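Local coordinates for RagA protein (Porphyromonas gingivalis, PDB 6SLN) that probably imports oligopeptides across the outer membrane as the TonB-dependent transporter component of the RagAB complex, at residues A[96-100]-A[584-588]; A[514-520]-A[575-581]; A[611-617]-A[629-635]; A[682-687]-A[699-705]. Numbering follows the deposited sequence.

Interaction 1: A[96-100]-A[584-588]; sequences STVSG and MYIDF
One carboxylate oxygen gathers three donors from a plug loop onto the barrel wall. Residues 97-100 form a type I beta turn: Val98 sits at phi/psi -65/-32, Ser99 at -94/-7, and Gly100 N closes it on Thr97 O at 3.2 Å. Facing it, 584-588 is extended strand, with Val98 CA 7.3 Å from Tyr585 CA and Ser99 CA 7.0 Å from Asp587 CA; Tyr585 and Asp587 are directed at the turn and Ile586 away. Asp587, rotamer m, presents OD2, which accepts from Thr97 OG1 (2.7 Å, Thr97 in t), from Ser99 OG (2.7 Å, Ser99 in m) and, at a longer 3.3 Å, from Ser99 N. Both hydroxyls and one turn amide are thus satisfied by a single atom. Beside this, Val98 CG1 lies 4.1 Å from Tyr585 CG. This is a plug-to-barrel tie of the TonB-dependent receptor fold. Strand 584-595 runs between strands 561-580 (bonded through Ile586 and Phe588) and 604-614 (through Tyr585 and Asp587), while the turn leads into plug strand 102-106.

Interaction 2: A[514-520]-A[575-581]; sequences KHDLTAL and RFNYGFD
Two neighbouring barrel strands run antiparallel, their axes 4.6 Å apart at 176°. The register puts His515 against Phe580, Leu517 against Tyr578 and Ala519 against Phe576 as non-hydrogen-bonded pairs. Asp516-Gly579, Thr518-Asn577 and Leu520-Arg575 are the hydrogen-bonded ones; Thr518 N to Asn577 O and Asn577 N to Thr518 O are both 2.7 Å. Past the strand end, Asp581 N donates to Lys514 O at 2.7 Å. Asp581, at phi/psi 50/-133, turns its side chain back so that OD1 meets Lys514 NZ in a 3.4 Å salt bridge.

On the face of His515, Leu517 and Ala519, His515 is m, Tyr578 and Phe580 are both t, and these three aromatics cluster: the His515 and Phe580 rings are near parallel but slid apart, with centroids 4.8 Å apart, while His515 ND1 and Tyr578 OH make a weak 2.5 Å hydrogen bond, though the hydroxyl's position is less certain. Leu517 (t, p) sets CD1 4.0 Å from Tyr578 CB, and Phe576, in m, brings CE1 within 3.5 Å of Ala519 CB. On the face of Asp516, Thr518 and Leu520, Arg575 (chi1 t) lays a face of its guanidinium over Leu520 (t, t), Arg575 NH1 to Leu520 CD1 4.1 Å; Thr518 is m, and Asp516, also m, bonds through OD2 to Ser510 OG.

Strand 487-510 continues this regular barrel wall beyond 515-520, strand 584-595 beyond 575-580.

Interaction 3: A[611-617]-A[629-635]; sequences GGMFDIY and DLRLKMS
Strands 604-614 and 627-641 are adjacent antiparallel strands of the TonB-dependent receptor barrel, with helix 616-621 in their connection. Backbone bonding comes first: 611-614 and 629-635 have axes 4.6 Å apart at 167°. Gly612-Met634 and Phe614-Leu632 are hydrogen-bonded pairs (Gly612 N to Met634 O 2.8 Å, Met634 N to Gly612 O 2.9 Å, Phe614 N to Leu632 O 2.7 Å, Leu632 N to Phe614 O 3.0 Å); Gly611-Ser635 and Met613-Lys633 are non-hydrogen-bonded. The chain then leaves the sheet for the helix, yet Tyr617 N still reaches Leu630 O at 3.3 Å.

Apolar packing occupies the face with Phe614, Leu632 and Met634. Phe614, in m, brings CD2 to 3.5 Å from Leu632 CD1, and Ile616 (m, t) extends it with CD1 3.5 Å from Leu632 CB. Tyr617 CB rests 4.1 Å from Leu630 CB, and its ring covers the backbone around Asp629 N.

Charged groups make the third set. Asp615, rotamer t, is the helix N-cap, its OD1 accepting from Asn618 N. Asp629 OD2 pairs with Arg631 NH1 at 2.7 Å within its own strand. On the face with Met613 and Ser635, Lys633 NZ forms a salt bridge with Glu699.

Asp615 OD1 and Asp629 OD1 come within 4.0 Å of each other; the cap and the arginine pairing give each carboxylate its own partner, which should ease that repulsion where Asp615 begins the helix beside strand residue Asp629.

Interaction 4: A[682-687]-A[699-705]; sequences QFNFGL and EVDFYVR
This is a beta hairpin of the TonB-dependent receptor barrel, strand 678-691 turning back as 696-715; the two segments run antiparallel, axes 4.5 Å apart at 165°. Glu699, the first residue, salt-bridges Lys633 through OE1. Val700 is in a hydrogen-bonded pair with Leu687, Val700 N to Leu687 O 3.0 Å and Leu687 N to Val700 O 2.7 Å. Asp701, opposite Gly686, swings its carboxylate over the neighbouring strand: OD1 accepts from Asn684 ND2 at 2.7 Å, with Asn684 in t, and lies 3.2 Å from Gly686 CA, where any CB would collide with it. Phe702 pairs with Phe685 (Phe685 N to Phe702 O 2.6 Å, Phe702 N to Phe685 O 2.7 Å) and, in t, sits on the surface with its ring edge near Phe683. Tyr703, in p, turns to the side of Asn684 and Asp701, where its ring stacks on His147 of the plug and OH bonds to Asn762. Val704 exchanges hydrogen bonds with Phe683, N to O 2.8 Å and O to N 2.9 Å, and its CG1 meets Phe683 CD2 at 3.5 Å. Last comes Arg705, whose NE bonds to Gln680 while its CB lies 3.8 Å from Gln682 CG.

Overall arrangement
The four contacts follow one another round the barrel wall, from strand 515-540 to strand 696-715. Taken in the order interaction 2, interaction 1, interaction 3, interaction 4, successive centres lie about 9 Å, about 9 Å and about 12 Å apart. Backbone bonds carry the sheet across: Ile586 O to Tyr578 N is 2.9 Å, Asp587 O to Gly611 N 2.7 Å and Ser635 N to Asn684 O 2.7 Å. Interaction 1 alone brings in a plug segment. Lys633 of interaction 3 reaches both neighbours, weakly bonding Gly100 O of interaction 1 and salt-bridging Glu699 of interaction 4. In interaction 2 the Leu520 side chain is about 12 Å from both a bound phospholipid and a dodecyl maltoside.

Interaction 1: A[96-100]-A[584-588]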
# COMPACT_ATOMS: atom_id res chain seq x y z
N SER A 96 33.57 -23.22 -16.67
CA SER A 96 34.12 -24.35 -15.93
C SER A 96 35.59 -24.13 -15.62
O SER A 96 36.04 -22.98 -15.48
CB SER A 96 33.94 -25.65 -16.72
OG SER A 96 32.72 -25.65 -17.45
N THR A 97 36.34 -25.22 -15.53
CA THR A 97 37.80 -25.18 -15.54
C THR A 97 38.34 -26.60 -15.62
O THR A 97 37.69 -27.56 -15.18
CB THR A 97 38.37 -24.44 -14.32
OG1 THR A 97 39.71 -24.02 -14.59
CG2 THR A 97 38.35 -25.33 -13.10
N VAL A 98 39.55 -26.71 -16.16
CA VAL A 98 40.15 -28.00 -16.49
C VAL A 98 40.41 -28.83 -15.23
O VAL A 98 40.34 -30.07 -15.27
CB VAL A 98 41.45 -27.76 -17.29
CG1 VAL A 98 41.83 -29.01 -18.09
CG2 VAL A 98 41.31 -26.52 -18.20
N SER A 99 40.72 -28.18 -14.11
CA SER A 99 41.03 -28.84 -12.85
C SER A 99 39.83 -29.00 -11.94
O SER A 99 39.94 -29.63 -10.89
CB SER A 99 42.09 -28.04 -12.07
OG SER A 99 43.04 -27.44 -12.94
N GLY A 100 38.69 -28.42 -12.31
CA GLY A 100 37.60 -28.27 -11.36
C GLY A 100 36.76 -29.53 -11.25
O GLY A 100 36.56 -30.26 -12.22
N MET A 584 49.66 -31.45 -19.26
CA MET A 584 49.79 -30.77 -17.97
C MET A 584 49.14 -29.39 -18.06
O MET A 584 49.61 -28.52 -18.80
CB MET A 584 51.25 -30.64 -17.57
CG MET A 584 51.45 -29.97 -16.22
SD MET A 584 53.21 -29.78 -15.88
CE MET A 584 53.39 -28.01 -15.94
N TYR A 585 48.08 -29.18 -17.27
CA TYR A 585 47.37 -27.91 -17.22
C TYR A 585 47.39 -27.36 -15.80
O TYR A 585 47.25 -28.12 -14.83
CB TYR A 585 45.91 -28.07 -17.71
CG TYR A 585 45.78 -28.57 -19.12
CD1 TYR A 585 45.79 -27.70 -20.20
CD2 TYR A 585 45.66 -29.93 -19.38
CE1 TYR A 585 45.67 -28.17 -21.50
CE2 TYR A 585 45.54 -30.41 -20.68
CZ TYR A 585 45.55 -29.53 -21.74
OH TYR A 585 45.43 -29.99 -23.03
N ILE A 586 47.58 -26.05 -15.68
CA ILE A 586 47.52 -25.37 -14.39
C ILE A 586 46.57 -24.18 -14.49
O ILE A 586 46.65 -23.39 -15.43
CB ILE A 586 48.90 -24.89 -13.92
CG1 ILE A 586 49.85 -26.09 -13.76
CG2 ILE A 586 48.76 -24.15 -12.60
CD1 ILE A 586 49.83 -26.71 -12.38
N ASP A 587 45.66 -24.09 -13.53
CA ASP A 587 44.77 -22.95 -13.35
C ASP A 587 45.19 -22.20 -12.10
O ASP A 587 45.70 -22.78 -11.14
CB ASP A 587 43.31 -23.39 -13.22
CG ASP A 587 42.84 -24.22 -14.40
OD1 ASP A 587 43.22 -23.90 -15.55
OD2 ASP A 587 42.11 -25.20 -14.18
N PHE A 588 44.97 -20.89 -12.13
CA PHE A 588 45.34 -20.03 -11.02
C PHE A 588 44.35 -18.88 -11.02
O PHE A 588 44.06 -18.31 -12.08
CB PHE A 588 46.79 -19.55 -11.18
CG PHE A 588 47.15 -18.43 -10.28
CD1 PHE A 588 46.99 -18.55 -8.90
CD2 PHE A 588 47.65 -17.24 -10.80
CE1 PHE A 588 47.33 -17.50 -8.05
CE2 PHE A 588 47.99 -16.19 -9.95
CZ PHE A 588 47.82 -16.33 -8.57

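Interaction 2: A[514-520]-A[575-581]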
# COMPACT_ATOMS: atom_id res chain seq x y z
N LYS A 514 53.62 -25.88 -28.02
CA LYS A 514 53.60 -26.69 -26.82
C LYS A 514 53.27 -25.88 -25.56
O LYS A 514 53.42 -26.40 -24.45
CB LYS A 514 54.95 -27.39 -26.67
CG LYS A 514 55.30 -28.34 -27.80
CD LYS A 514 56.56 -29.11 -27.47
CE LYS A 514 56.25 -30.39 -26.73
NZ LYS A 514 57.44 -31.27 -26.53
N HIS A 515 52.83 -24.64 -25.71
CA HIS A 515 52.54 -23.79 -24.55
C HIS A 515 51.37 -22.88 -24.89
O HIS A 515 51.52 -21.97 -25.72
CB HIS A 515 53.76 -22.97 -24.14
CG HIS A 515 54.90 -23.78 -23.60
ND1 HIS A 515 55.01 -24.12 -22.27
CD2 HIS A 515 55.99 -24.30 -24.22
CE1 HIS A 515 56.12 -24.81 -22.09
NE2 HIS A 515 56.73 -24.94 -23.26
N ASP A 516 50.22 -23.11 -24.27
CA ASP A 516 49.06 -22.25 -24.41
C ASP A 516 48.79 -21.56 -23.08
O ASP A 516 48.69 -22.23 -22.05
CB ASP A 516 47.82 -23.03 -24.84
CG ASP A 516 47.96 -23.64 -26.22
OD1 ASP A 516 48.00 -24.89 -26.32
OD2 ASP A 516 48.04 -22.86 -27.20
N LEU A 517 48.69 -20.25 -23.09
CA LEU A 517 48.32 -19.50 -21.90
C LEU A 517 47.02 -18.76 -22.17
O LEU A 517 46.78 -18.26 -23.27
CB LEU A 517 49.43 -18.54 -21.48
CG LEU A 517 49.14 -17.79 -20.17
CD1 LEU A 517 49.38 -18.70 -18.97
CD2 LEU A 517 49.98 -16.52 -20.06
N THR A 518 46.16 -18.72 -21.15
CA THR A 518 44.92 -17.97 -21.20
C THR A 518 44.85 -17.09 -19.96
O THR A 518 45.05 -17.57 -18.84
CB THR A 518 43.71 -18.90 -21.27
OG1 THR A 518 43.72 -19.61 -22.51
CG2 THR A 518 42.43 -18.09 -21.14
N ALA A 519 44.60 -15.80 -20.17
CA ALA A 519 44.45 -14.86 -19.08
C ALA A 519 43.09 -14.20 -19.20
O ALA A 519 42.61 -13.95 -20.31
CB ALA A 519 45.54 -13.79 -19.09
N LEU A 520 42.49 -13.93 -18.05
CA LEU A 520 41.16 -13.34 -17.98
C LEU A 520 41.10 -12.42 -16.78
O LEU A 520 41.18 -12.88 -15.64
CB LEU A 520 40.10 -14.43 -17.89
CG LEU A 520 38.62 -14.01 -17.96
CD1 LEU A 520 37.82 -15.18 -18.46
CD2 LEU A 520 38.09 -13.57 -16.61
N ARG A 575 41.52 -15.09 -13.72
CA ARG A 575 41.67 -16.52 -13.89
C ARG A 575 42.66 -16.76 -15.01
O ARG A 575 42.56 -16.14 -16.08
CB ARG A 575 40.32 -17.17 -14.22
CG ARG A 575 40.41 -18.67 -14.40
CD ARG A 575 39.68 -19.11 -15.65
NE ARG A 575 38.23 -19.14 -15.46
CZ ARG A 575 37.36 -19.18 -16.46
NH1 ARG A 575 37.79 -19.19 -17.72
NH2 ARG A 575 36.06 -19.21 -16.21
N PHE A 576 43.63 -17.64 -14.77
CA PHE A 576 44.72 -17.92 -15.69
C PHE A 576 44.79 -19.41 -15.96
O PHE A 576 44.61 -20.22 -15.04
CB PHE A 576 46.04 -17.42 -15.14
CG PHE A 576 46.07 -15.96 -14.91
CD1 PHE A 576 46.48 -15.10 -15.92
CD2 PHE A 576 45.67 -15.42 -13.71
CE1 PHE A 576 46.50 -13.74 -15.73
CE2 PHE A 576 45.68 -14.05 -13.50
CZ PHE A 576 46.11 -13.21 -14.52
N ASN A 577 45.05 -19.77 -17.21
CA ASN A 577 45.04 -21.16 -17.67
C ASN A 577 46.27 -21.42 -18.52
O ASN A 577 46.42 -20.86 -19.60
CB ASN A 577 43.77 -21.47 -18.46
CG ASN A 577 42.54 -20.87 -17.83
OD1 ASN A 577 42.17 -21.25 -16.72
ND2 ASN A 577 41.90 -19.93 -18.52
N TYR A 578 47.14 -22.30 -18.03
CA TYR A 578 48.37 -22.68 -18.70
C TYR A 578 48.28 -24.12 -19.19
O TYR A 578 47.63 -24.96 -18.56
CB TYR A 578 49.55 -22.50 -17.75
CG TYR A 578 50.88 -22.92 -18.30
CD1 TYR A 578 51.27 -24.26 -18.28
CD2 TYR A 578 51.76 -21.99 -18.81
CE1 TYR A 578 52.49 -24.65 -18.77
CE2 TYR A 578 53.00 -22.37 -19.30
CZ TYR A 578 53.35 -23.70 -19.28
OH TYR A 578 54.56 -24.10 -19.77
N GLY A 579 48.92 -24.41 -20.32
CA GLY A 579 48.82 -25.73 -20.90
C GLY A 579 50.04 -26.21 -21.66
O GLY A 579 50.11 -26.03 -22.88
N PHE A 580 50.98 -26.85 -20.96
CA PHE A 580 52.19 -27.35 -21.60
C PHE A 580 51.94 -28.67 -22.30
O PHE A 580 51.32 -29.58 -21.74
CB PHE A 580 53.32 -27.52 -20.58
CG PHE A 580 54.50 -28.29 -21.11
CD1 PHE A 580 55.13 -27.90 -22.29
CD2 PHE A 580 54.97 -29.41 -20.46
CE1 PHE A 580 56.20 -28.60 -22.79
CE2 PHE A 580 56.05 -30.12 -20.96
CZ PHE A 580 56.67 -29.71 -22.13
N ASP A 581 52.48 -28.80 -23.51
CA ASP A 581 52.15 -29.90 -24.41
C ASP A 581 50.63 -29.95 -24.44
O ASP A 581 49.98 -28.90 -24.57
CB ASP A 581 52.83 -31.17 -23.95
CG ASP A 581 53.44 -31.97 -25.08
OD1 ASP A 581 54.63 -32.34 -25.00
OD2 ASP A 581 52.71 -32.23 -26.06

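Interaction 3: A[611-617]-A[629-635]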
# COMPACT_ATOMS: atom_id res chain seq x y z
N GLY A 611 44.95 -24.69 -9.32
CA GLY A 611 44.43 -25.95 -9.79
C GLY A 611 45.40 -26.61 -10.76
O GLY A 611 46.23 -25.96 -11.39
N GLY A 612 45.28 -27.93 -10.84
CA GLY A 612 46.09 -28.71 -11.75
C GLY A 612 45.32 -29.89 -12.31
O GLY A 612 44.60 -30.56 -11.58
N MET A 613 45.45 -30.12 -13.61
CA MET A 613 44.92 -31.32 -14.26
C MET A 613 46.05 -31.96 -15.05
O MET A 613 46.61 -31.34 -15.97
CB MET A 613 43.74 -30.98 -15.19
CG MET A 613 43.09 -32.21 -15.84
SD MET A 613 43.97 -32.92 -17.27
CE MET A 613 42.97 -32.29 -18.61
N PHE A 614 46.39 -33.21 -14.71
CA PHE A 614 47.47 -33.95 -15.34
C PHE A 614 46.89 -35.12 -16.10
O PHE A 614 46.24 -35.99 -15.51
CB PHE A 614 48.48 -34.43 -14.29
CG PHE A 614 48.86 -33.38 -13.30
CD1 PHE A 614 49.94 -32.54 -13.54
CD2 PHE A 614 48.14 -33.21 -12.13
CE1 PHE A 614 50.30 -31.58 -12.64
CE2 PHE A 614 48.49 -32.24 -11.22
CZ PHE A 614 49.57 -31.42 -11.47
N ASP A 615 47.12 -35.16 -17.41
CA ASP A 615 46.47 -36.15 -18.27
C ASP A 615 47.34 -37.40 -18.35
O ASP A 615 48.25 -37.50 -19.17
CB ASP A 615 46.21 -35.57 -19.65
CG ASP A 615 45.14 -36.34 -20.38
OD1 ASP A 615 45.23 -37.59 -20.43
OD2 ASP A 615 44.19 -35.70 -20.88
N ILE A 616 47.02 -38.39 -17.52
CA ILE A 616 47.89 -39.55 -17.40
C ILE A 616 47.75 -40.48 -18.61
O ILE A 616 48.72 -41.14 -19.00
CB ILE A 616 47.59 -40.26 -16.07
CG1 ILE A 616 48.10 -39.40 -14.91
CG2 ILE A 616 48.22 -41.65 -16.02
CD1 ILE A 616 47.50 -39.73 -13.57
N TYR A 617 46.57 -40.53 -19.24
CA TYR A 617 46.40 -41.46 -20.35
C TYR A 617 47.17 -41.02 -21.59
O TYR A 617 47.83 -41.85 -22.24
CB TYR A 617 44.92 -41.63 -20.70
CG TYR A 617 44.68 -42.54 -21.90
CD1 TYR A 617 44.85 -43.93 -21.79
CD2 TYR A 617 44.28 -42.03 -23.13
CE1 TYR A 617 44.62 -44.77 -22.88
CE2 TYR A 617 44.06 -42.86 -24.22
CZ TYR A 617 44.23 -44.23 -24.09
OH TYR A 617 44.00 -45.05 -25.17
N ASP A 629 40.46 -43.30 -21.21
CA ASP A 629 40.87 -41.99 -20.72
C ASP A 629 41.14 -42.08 -19.23
O ASP A 629 40.43 -42.79 -18.50
CB ASP A 629 39.83 -40.90 -21.00
CG ASP A 629 40.45 -39.50 -21.03
OD1 ASP A 629 41.69 -39.40 -20.82
OD2 ASP A 629 39.72 -38.51 -21.24
N LEU A 630 42.18 -41.38 -18.78
CA LEU A 630 42.48 -41.23 -17.37
C LEU A 630 42.97 -39.81 -17.15
O LEU A 630 43.83 -39.33 -17.89
CB LEU A 630 43.54 -42.25 -16.91
CG LEU A 630 43.37 -42.76 -15.48
CD1 LEU A 630 44.19 -44.00 -15.28
CD2 LEU A 630 43.78 -41.70 -14.47
N ARG A 631 42.41 -39.14 -16.14
CA ARG A 631 42.85 -37.80 -15.77
C ARG A 631 42.95 -37.70 -14.26
O ARG A 631 42.17 -38.30 -13.51
CB ARG A 631 41.92 -36.72 -16.32
CG ARG A 631 41.92 -36.60 -17.83
CD ARG A 631 41.04 -35.45 -18.30
NE ARG A 631 39.69 -35.52 -17.74
CZ ARG A 631 38.67 -36.11 -18.34
NH1 ARG A 631 38.84 -36.69 -19.52
NH2 ARG A 631 37.47 -36.12 -17.75
N LEU A 632 43.94 -36.93 -13.82
CA LEU A 632 44.22 -36.66 -12.41
C LEU A 632 44.13 -35.15 -12.22
O LEU A 632 44.64 -34.38 -13.05
CB LEU A 632 45.60 -37.22 -12.03
CG LEU A 632 46.23 -37.20 -10.64
CD1 LEU A 632 46.67 -35.80 -10.27
CD2 LEU A 632 45.29 -37.75 -9.61
N LYS A 633 43.45 -34.72 -11.17
CA LYS A 633 43.19 -33.30 -10.98
C LYS A 633 43.19 -32.97 -9.50
O LYS A 633 42.59 -33.70 -8.70
CB LYS A 633 41.85 -32.87 -11.61
CG LYS A 633 40.76 -33.94 -11.56
CD LYS A 633 39.68 -33.73 -12.63
CE LYS A 633 38.70 -32.62 -12.24
NZ LYS A 633 37.72 -33.02 -11.17
N MET A 634 43.84 -31.88 -9.13
CA MET A 634 43.71 -31.37 -7.77
C MET A 634 43.64 -29.85 -7.77
O MET A 634 44.21 -29.18 -8.63
CB MET A 634 44.83 -31.84 -6.86
CG MET A 634 46.19 -31.36 -7.27
SD MET A 634 47.40 -32.47 -6.53
CE MET A 634 47.17 -33.93 -7.52
N SER A 635 42.94 -29.32 -6.77
CA SER A 635 42.70 -27.90 -6.60
C SER A 635 42.97 -27.52 -5.15
O SER A 635 42.77 -28.32 -4.23
CB SER A 635 41.25 -27.54 -6.95
OG SER A 635 40.42 -27.50 -5.79

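Interaction 4: A[682-687]-A[699-705]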
# COMPACT_ATOMS: atom_id res chain seq x y z
N GLN A 682 39.22 -24.97 0.30
CA GLN A 682 38.85 -26.31 -0.13
C GLN A 682 39.99 -26.93 -0.92
O GLN A 682 40.31 -26.46 -2.02
CB GLN A 682 37.57 -26.30 -0.96
CG GLN A 682 36.94 -27.67 -1.05
CD GLN A 682 36.02 -27.82 -2.24
OE1 GLN A 682 36.19 -28.74 -3.04
NE2 GLN A 682 35.06 -26.92 -2.38
N PHE A 683 40.57 -27.99 -0.37
CA PHE A 683 41.49 -28.83 -1.10
C PHE A 683 40.70 -29.97 -1.73
O PHE A 683 39.84 -30.57 -1.08
CB PHE A 683 42.57 -29.38 -0.16
CG PHE A 683 43.36 -30.51 -0.72
CD1 PHE A 683 44.19 -30.32 -1.81
CD2 PHE A 683 43.28 -31.77 -0.16
CE1 PHE A 683 44.93 -31.37 -2.33
CE2 PHE A 683 44.01 -32.83 -0.68
CZ PHE A 683 44.84 -32.63 -1.76
N ASN A 684 40.95 -30.23 -3.01
CA ASN A 684 40.20 -31.23 -3.74
C ASN A 684 41.15 -32.02 -4.62
O ASN A 684 41.93 -31.43 -5.36
CB ASN A 684 39.10 -30.61 -4.60
CG ASN A 684 38.14 -31.64 -5.14
OD1 ASN A 684 37.07 -31.87 -4.58
ND2 ASN A 684 38.54 -32.31 -6.21
N PHE A 685 41.07 -33.34 -4.54
CA PHE A 685 41.93 -34.24 -5.29
C PHE A 685 41.06 -35.25 -6.02
O PHE A 685 40.33 -36.02 -5.37
CB PHE A 685 42.92 -34.96 -4.37
CG PHE A 685 43.64 -36.07 -5.03
CD1 PHE A 685 43.13 -37.36 -5.01
CD2 PHE A 685 44.83 -35.83 -5.70
CE1 PHE A 685 43.80 -38.40 -5.65
CE2 PHE A 685 45.50 -36.86 -6.33
CZ PHE A 685 44.98 -38.15 -6.30
N GLY A 686 41.14 -35.29 -7.35
CA GLY A 686 40.19 -36.03 -8.14
C GLY A 686 40.84 -36.96 -9.16
O GLY A 686 42.01 -36.84 -9.50
N LEU A 687 40.02 -37.89 -9.65
CA LEU A 687 40.48 -38.86 -10.64
C LEU A 687 39.31 -39.18 -11.56
O LEU A 687 38.36 -39.83 -11.13
CB LEU A 687 41.00 -40.12 -9.97
CG LEU A 687 41.98 -40.91 -10.83
CD1 LEU A 687 43.29 -40.17 -10.96
CD2 LEU A 687 42.19 -42.32 -10.27
N GLU A 699 34.38 -41.30 -11.93
CA GLU A 699 35.09 -40.16 -11.36
C GLU A 699 35.00 -40.23 -9.85
O GLU A 699 33.90 -40.29 -9.29
CB GLU A 699 34.53 -38.84 -11.88
CG GLU A 699 35.25 -37.62 -11.32
CD GLU A 699 35.66 -36.65 -12.40
OE1 GLU A 699 36.61 -35.87 -12.16
OE2 GLU A 699 35.02 -36.65 -13.48
N VAL A 700 36.16 -40.25 -9.20
CA VAL A 700 36.28 -40.11 -7.75
C VAL A 700 36.90 -38.75 -7.45
O VAL A 700 37.80 -38.30 -8.16
CB VAL A 700 37.12 -41.24 -7.11
CG1 VAL A 700 36.78 -41.34 -5.64
CG2 VAL A 700 36.86 -42.57 -7.79
N ASP A 701 36.42 -38.11 -6.39
CA ASP A 701 36.94 -36.82 -5.95
C ASP A 701 37.00 -36.82 -4.44
O ASP A 701 35.96 -36.88 -3.78
CB ASP A 701 36.08 -35.67 -6.46
CG ASP A 701 36.55 -35.12 -7.78
OD1 ASP A 701 37.51 -34.32 -7.77
OD2 ASP A 701 35.97 -35.50 -8.83
N PHE A 702 38.20 -36.78 -3.88
CA PHE A 702 38.40 -36.61 -2.45
C PHE A 702 38.63 -35.14 -2.16
O PHE A 702 39.49 -34.51 -2.79
CB PHE A 702 39.58 -37.45 -1.95
CG PHE A 702 39.98 -37.15 -0.52
CD1 PHE A 702 39.30 -37.74 0.54
CD2 PHE A 702 41.04 -36.29 -0.24
CE1 PHE A 702 39.68 -37.46 1.86
CE2 PHE A 702 41.42 -36.01 1.08
CZ PHE A 702 40.73 -36.60 2.13
N TYR A 703 37.89 -34.60 -1.21
CA TYR A 703 38.03 -33.20 -0.85
C TYR A 703 38.14 -33.05 0.66
O TYR A 703 37.73 -33.93 1.43
CB TYR A 703 36.85 -32.38 -1.34
CG TYR A 703 35.56 -32.78 -0.67
CD1 TYR A 703 35.15 -32.18 0.50
CD2 TYR A 703 34.77 -33.78 -1.21
CE1 TYR A 703 33.97 -32.55 1.12
CE2 TYR A 703 33.59 -34.15 -0.61
CZ TYR A 703 33.20 -33.53 0.55
OH TYR A 703 32.02 -33.91 1.15
N VAL A 704 38.67 -31.90 1.07
CA VAL A 704 38.62 -31.46 2.46
C VAL A 704 38.39 -29.96 2.45
O VAL A 704 39.15 -29.21 1.82
CB VAL A 704 39.88 -31.81 3.27
CG1 VAL A 704 41.13 -31.31 2.58
CG2 VAL A 704 39.77 -31.22 4.66
N ARG A 705 37.35 -29.53 3.14
CA ARG A 705 36.83 -28.18 3.06
C ARG A 705 36.80 -27.60 4.47
O ARG A 705 36.30 -28.25 5.40
CB ARG A 705 35.43 -28.19 2.40
CG ARG A 705 34.44 -27.19 2.92
CD ARG A 705 33.11 -27.32 2.20
NE ARG A 705 32.33 -26.10 2.36
CZ ARG A 705 31.01 -26.04 2.22
NH1 ARG A 705 30.34 -27.13 1.89
NH2 ARG A 705 30.38 -24.89 2.38